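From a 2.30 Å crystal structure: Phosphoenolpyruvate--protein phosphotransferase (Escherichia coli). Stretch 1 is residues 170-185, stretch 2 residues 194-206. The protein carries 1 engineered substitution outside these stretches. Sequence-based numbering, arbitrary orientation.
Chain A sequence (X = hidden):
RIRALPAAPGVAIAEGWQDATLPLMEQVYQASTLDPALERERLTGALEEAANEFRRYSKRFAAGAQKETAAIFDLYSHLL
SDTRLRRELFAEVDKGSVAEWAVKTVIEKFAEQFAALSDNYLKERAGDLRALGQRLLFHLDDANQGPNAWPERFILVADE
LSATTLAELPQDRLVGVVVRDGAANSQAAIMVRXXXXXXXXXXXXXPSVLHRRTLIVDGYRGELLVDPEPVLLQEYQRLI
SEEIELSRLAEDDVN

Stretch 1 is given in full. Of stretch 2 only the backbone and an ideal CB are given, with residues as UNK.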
# COMPACT_ATOMS: atom_id res chain seq x y z
N PRO A 170 5.52 -3.89 1.06
CA PRO A 170 6.62 -3.95 0.09
C PRO A 170 6.15 -4.51 -1.24
O PRO A 170 5.44 -5.52 -1.28
CB PRO A 170 7.63 -4.88 0.77
CG PRO A 170 6.79 -5.77 1.62
CD PRO A 170 5.62 -4.94 2.09
N GLN A 171 6.53 -3.85 -2.33
CA GLN A 171 6.08 -4.28 -3.65
C GLN A 171 6.69 -5.62 -4.04
O GLN A 171 6.00 -6.47 -4.63
CB GLN A 171 6.42 -3.23 -4.71
CG GLN A 171 6.21 -3.72 -6.14
CD GLN A 171 6.57 -2.68 -7.18
OE1 GLN A 171 7.73 -2.53 -7.55
NE2 GLN A 171 5.56 -1.96 -7.66
N ASP A 172 7.97 -5.83 -3.74
CA ASP A 172 8.65 -7.04 -4.17
C ASP A 172 7.99 -8.30 -3.62
O ASP A 172 8.02 -9.35 -4.27
CB ASP A 172 10.12 -6.99 -3.75
CG ASP A 172 10.29 -6.72 -2.27
OD1 ASP A 172 9.62 -5.81 -1.75
OD2 ASP A 172 11.10 -7.42 -1.63
N ARG A 173 7.39 -8.21 -2.44
CA ARG A 173 6.75 -9.37 -1.82
C ARG A 173 5.27 -9.49 -2.18
O ARG A 173 4.74 -10.61 -2.20
CB ARG A 173 6.89 -9.29 -0.30
CG ARG A 173 8.33 -9.26 0.18
CD ARG A 173 8.39 -9.41 1.69
NE ARG A 173 9.61 -10.08 2.13
CZ ARG A 173 10.56 -9.50 2.85
NH1 ARG A 173 10.43 -8.23 3.23
NH2 ARG A 173 11.64 -10.18 3.20
N LEU A 174 4.60 -8.38 -2.47
CA LEU A 174 3.18 -8.39 -2.79
C LEU A 174 2.99 -8.82 -4.24
O LEU A 174 3.40 -8.11 -5.17
CB LEU A 174 2.57 -7.01 -2.55
CG LEU A 174 1.08 -6.85 -2.85
CD1 LEU A 174 0.25 -7.72 -1.91
CD2 LEU A 174 0.66 -5.39 -2.75
N VAL A 175 2.37 -9.98 -4.44
CA VAL A 175 2.13 -10.52 -5.78
C VAL A 175 0.65 -10.58 -6.14
O VAL A 175 0.33 -10.83 -7.31
CB VAL A 175 2.77 -11.91 -5.95
CG1 VAL A 175 4.26 -11.85 -5.68
CG2 VAL A 175 2.10 -12.92 -5.03
N GLY A 176 -0.25 -10.36 -5.18
CA GLY A 176 -1.67 -10.40 -5.47
C GLY A 176 -2.47 -9.85 -4.31
O GLY A 176 -1.98 -9.76 -3.18
N VAL A 177 -3.71 -9.46 -4.61
CA VAL A 177 -4.61 -8.87 -3.63
C VAL A 177 -5.99 -9.48 -3.80
O VAL A 177 -6.44 -9.72 -4.93
CB VAL A 177 -4.67 -7.33 -3.75
CG1 VAL A 177 -5.55 -6.74 -2.65
CG2 VAL A 177 -3.28 -6.72 -3.71
N VAL A 178 -6.66 -9.75 -2.69
CA VAL A 178 -8.03 -10.26 -2.68
C VAL A 178 -8.84 -9.43 -1.70
O VAL A 178 -8.55 -9.42 -0.50
CB VAL A 178 -8.10 -11.75 -2.30
CG1 VAL A 178 -9.56 -12.20 -2.24
CG2 VAL A 178 -7.32 -12.59 -3.29
N VAL A 179 -9.86 -8.74 -2.21
CA VAL A 179 -10.71 -7.89 -1.38
C VAL A 179 -12.12 -8.47 -1.35
O VAL A 179 -12.64 -8.92 -2.38
CB VAL A 179 -10.70 -6.44 -1.88
CG1 VAL A 179 -11.09 -5.51 -0.75
CG2 VAL A 179 -9.33 -6.07 -2.41
N ARG A 180 -12.72 -8.49 -0.15
CA ARG A 180 -14.08 -9.00 0.04
C ARG A 180 -15.13 -7.92 -0.20
O ARG A 180 -16.07 -8.13 -0.97
CB ARG A 180 -14.23 -9.61 1.44
CG ARG A 180 -15.63 -10.12 1.73
CD ARG A 180 -15.88 -10.31 3.21
NE ARG A 180 -16.85 -11.38 3.47
CZ ARG A 180 -18.09 -11.17 3.88
NH1 ARG A 180 -18.53 -9.94 4.09
NH2 ARG A 180 -18.90 -12.20 4.09
N ASP A 181 -15.00 -6.73 0.39
CA ASP A 181 -15.77 -5.59 -0.10
C ASP A 181 -14.82 -4.66 -0.85
O ASP A 181 -13.80 -4.25 -0.28
CB ASP A 181 -16.45 -4.82 1.04
CG ASP A 181 -17.23 -5.72 1.99
OD1 ASP A 181 -17.74 -6.76 1.55
OD2 ASP A 181 -17.33 -5.36 3.19
N GLY A 182 -15.12 -4.38 -2.11
CA GLY A 182 -14.41 -3.32 -2.82
C GLY A 182 -15.20 -2.84 -4.02
O GLY A 182 -16.23 -3.41 -4.38
N ALA A 183 -14.69 -1.77 -4.64
CA ALA A 183 -15.19 -1.28 -5.92
C ALA A 183 -14.03 -1.26 -6.90
O ALA A 183 -12.97 -0.70 -6.59
CB ALA A 183 -15.83 0.12 -5.82
N ALA A 184 -14.20 -1.92 -8.04
CA ALA A 184 -13.16 -1.99 -9.05
C ALA A 184 -12.86 -0.64 -9.68
O ALA A 184 -11.93 -0.56 -10.49
CB ALA A 184 -13.56 -3.01 -10.12
N ASN A 185 -13.59 0.42 -9.32
CA ASN A 185 -13.31 1.76 -9.81
C ASN A 185 -12.74 2.67 -8.74
O ASN A 185 -12.56 3.87 -8.98
CB ASN A 185 -14.57 2.39 -10.41
CG ASN A 185 -15.58 2.79 -9.36
OD1 ASN A 185 -15.71 2.14 -8.32
ND2 ASN A 185 -16.30 3.88 -9.62
N UNK A 194 -2.22 0.01 -12.18
CA UNK A 194 -1.01 0.72 -12.59
C UNK A 194 0.25 -0.04 -12.21
O UNK A 194 1.24 -0.01 -12.95
CB UNK A 194 -0.98 2.12 -11.97
N UNK A 195 0.23 -0.72 -11.06
CA UNK A 195 1.38 -1.48 -10.59
C UNK A 195 1.45 -2.88 -11.16
O UNK A 195 2.48 -3.55 -10.98
CB UNK A 195 1.36 -1.56 -9.06
N UNK A 196 0.41 -3.35 -11.85
CA UNK A 196 0.44 -4.67 -12.44
C UNK A 196 0.28 -5.80 -11.45
O UNK A 196 0.88 -6.86 -11.63
CB UNK A 196 1.75 -4.85 -13.20
N UNK A 197 -0.53 -5.60 -10.41
CA UNK A 197 -0.75 -6.61 -9.38
C UNK A 197 -2.07 -7.29 -9.66
O UNK A 197 -3.11 -6.60 -9.77
CB UNK A 197 -0.73 -6.00 -7.98
N UNK A 198 -2.12 -8.61 -9.82
CA UNK A 198 -3.41 -9.31 -9.95
C UNK A 198 -4.28 -9.05 -8.73
O UNK A 198 -3.84 -9.20 -7.59
CB UNK A 198 -3.20 -10.81 -10.13
N UNK A 199 -5.53 -8.66 -8.98
CA UNK A 199 -6.41 -8.24 -7.90
C UNK A 199 -7.83 -8.69 -8.20
O UNK A 199 -8.31 -8.53 -9.33
CB UNK A 199 -6.35 -6.72 -7.70
N UNK A 200 -8.50 -9.25 -7.19
CA UNK A 200 -9.88 -9.69 -7.29
C UNK A 200 -10.67 -9.06 -6.15
O UNK A 200 -10.14 -8.86 -5.05
CB UNK A 200 -9.98 -11.22 -7.25
N UNK A 201 -11.93 -8.71 -6.42
CA UNK A 201 -12.74 -7.97 -5.46
C UNK A 201 -14.14 -8.56 -5.39
O UNK A 201 -14.50 -9.45 -6.17
CB UNK A 201 -12.80 -6.49 -5.83
N UNK A 202 -14.93 -8.04 -4.45
CA UNK A 202 -16.30 -8.49 -4.28
C UNK A 202 -16.44 -9.97 -4.01
O UNK A 202 -17.46 -10.57 -4.35
CB UNK A 202 -17.11 -8.13 -5.53
N UNK A 203 -15.43 -10.58 -3.38
CA UNK A 203 -15.34 -12.02 -3.23
C UNK A 203 -15.88 -12.44 -1.87
O UNK A 203 -15.38 -11.98 -0.84
CB UNK A 203 -13.89 -12.49 -3.40
N UNK A 204 -16.88 -13.32 -1.87
CA UNK A 204 -17.31 -13.96 -0.64
C UNK A 204 -16.12 -14.67 -0.01
O UNK A 204 -15.69 -15.72 -0.50
CB UNK A 204 -18.46 -14.94 -0.90
N UNK A 205 -15.58 -14.10 1.06
CA UNK A 205 -14.29 -14.53 1.59
C UNK A 205 -14.20 -14.08 3.04
O UNK A 205 -14.79 -13.07 3.42
CB UNK A 205 -13.13 -13.97 0.77
N UNK A 206 -13.47 -14.83 3.84
CA UNK A 206 -13.18 -14.43 5.21
C UNK A 206 -11.68 -14.19 5.34
O UNK A 206 -10.90 -15.16 5.32
CB UNK A 206 -13.66 -15.49 6.21

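Position 194 has helical backbone angles and a CB with nothing of stretch 1 within 5.5 Å, so stretch 1 sets no demand; the residue is A194. At 195 the CB points toward stretch 1, 4.4 Å from Q171 NE2. A medium or long side chain, apolar or polar, could reach the amide end of Q171. L195 sets its CD2 3.5 Å from Q171 NE2, a van der Waals contact.

Position 196 leaves the helix with phi 75° and psi 35°. Positive phi favours glycine, with asparagine the usual second choice, and no neighbour from stretch 1 intervenes. It is G196.

At 197 the CB points toward stretch 1, facing L174, the bare CA of G176 and V177. The side chains nearby are apolar, so leucine, isoleucine, valine or methionine would suit. I197 (chi1 m, chi2 t) reaches L174 CD2 with CD1 at 3.8 Å, while its CG2 lies 3.7 Å from G176 CA and 4.0 Å from V177 CG2.

Position 198 has phi -59° and psi 130°, and its nitrogen donates no hydrogen bond to stretch 1, whereas its O accepts one from V177 N (3.0 Å between V177 N and the O of 198). Proline fits, though many residues could adopt these angles. P198 packs its CD 3.2 Å from V175 O.

From 199 the chain runs parallel to strand 174-179. Position 199 pairs with V177 and shares its face of the sheet, so a beta-branched residue is natural. T199 puts OG1 3.7 Å from V177 CB, and its OG1 is also 3.1 Å from P198 O.

Position 200 pairs with V178 on the other face. Its backbone is bonded at both ends: N of 200 donates to V177 O (3.1 Å), and V179 N donates to O of 200 (2.9 Å). Valine or isoleucine would suit the apolar neighbour, and V200 brings CG1 to 3.7 Å from V178 CG1.

At 201 the CB points sideways, 4.2 Å from V179 O and 4.7 Å from G182 CA. A long, flexible apolar chain could lie along V179 and reach the loop beyond it. M201, extended after chi1 m, sets CG 3.9 Å from V179 CB and SD 3.6 Å from A183 O; an ideal CB on G182 would come within 3.1 Å of that sulfur.

Position 202 again has positive phi (58°), which by itself favours glycine; asparagine would be a second choice, since a CB would point away from stretch 1. G202 sets its CA 3.3 Å from R180 O, a CA-H...O contact.

At 203 the CB lies 3.9 Å from V179 O and 4.5 Å from V178 CG1, so a small apolar group suits. A203 has a weak hydrogen bond from its N to V179 O (3.4 Å).

Position 204 points away and is free to be polar: D204. At 205 the CB is 4.5 Å from R180 CB, and a branched apolar chain could cover both R180 and V178. I205 sets CG2 4.1 Å from R180 CB and CD1 4.2 Å from V178 CG1, while R180 NE makes a weak hydrogen bond to I205 O (2.7 Å). At 206 the CB points away and stretch 1 sets no demand, so many residues would do; it is Q206.

Stretch 2 (194-206) ALGIPTVMGADIQ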
# COMPACT_ATOMS: atom_id res chain seq x y z
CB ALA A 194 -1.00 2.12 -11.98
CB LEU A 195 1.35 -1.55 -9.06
CG LEU A 195 1.54 -0.23 -8.31
CD1 LEU A 195 1.17 -0.37 -6.85
CD2 LEU A 195 2.98 0.26 -8.46
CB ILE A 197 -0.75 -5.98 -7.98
CG1 ILE A 197 0.51 -5.14 -7.76
CG2 ILE A 197 -0.86 -7.07 -6.92
CD1 ILE A 197 0.55 -4.45 -6.42
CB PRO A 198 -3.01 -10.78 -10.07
CG PRO A 198 -1.59 -10.76 -10.55
CD PRO A 198 -0.98 -9.54 -9.93
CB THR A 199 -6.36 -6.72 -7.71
OG1 THR A 199 -5.04 -6.35 -7.27
CG2 THR A 199 -7.38 -6.27 -6.67
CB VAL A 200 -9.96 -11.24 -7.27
CG1 VAL A 200 -9.81 -11.79 -5.86
CG2 VAL A 200 -11.24 -11.72 -7.92
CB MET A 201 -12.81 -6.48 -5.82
CG MET A 201 -11.51 -5.71 -5.64
SD MET A 201 -11.68 -3.97 -6.07
CE MET A 201 -10.05 -3.35 -5.66
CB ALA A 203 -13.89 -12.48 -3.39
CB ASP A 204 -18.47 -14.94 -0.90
CG ASP A 204 -19.73 -14.24 -1.37
OD1 ASP A 204 -19.84 -13.01 -1.15
OD2 ASP A 204 -20.61 -14.91 -1.95
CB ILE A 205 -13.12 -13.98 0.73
CG1 ILE A 205 -12.40 -15.12 0.02
CG2 ILE A 205 -12.16 -13.12 1.56
CD1 ILE A 205 -12.55 -15.05 -1.46
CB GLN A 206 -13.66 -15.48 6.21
CG GLN A 206 -15.18 -15.59 6.24
CD GLN A 206 -15.69 -16.70 7.14
OE1 GLN A 206 -14.99 -17.69 7.38
NE2 GLN A 206 -16.91 -16.55 7.63
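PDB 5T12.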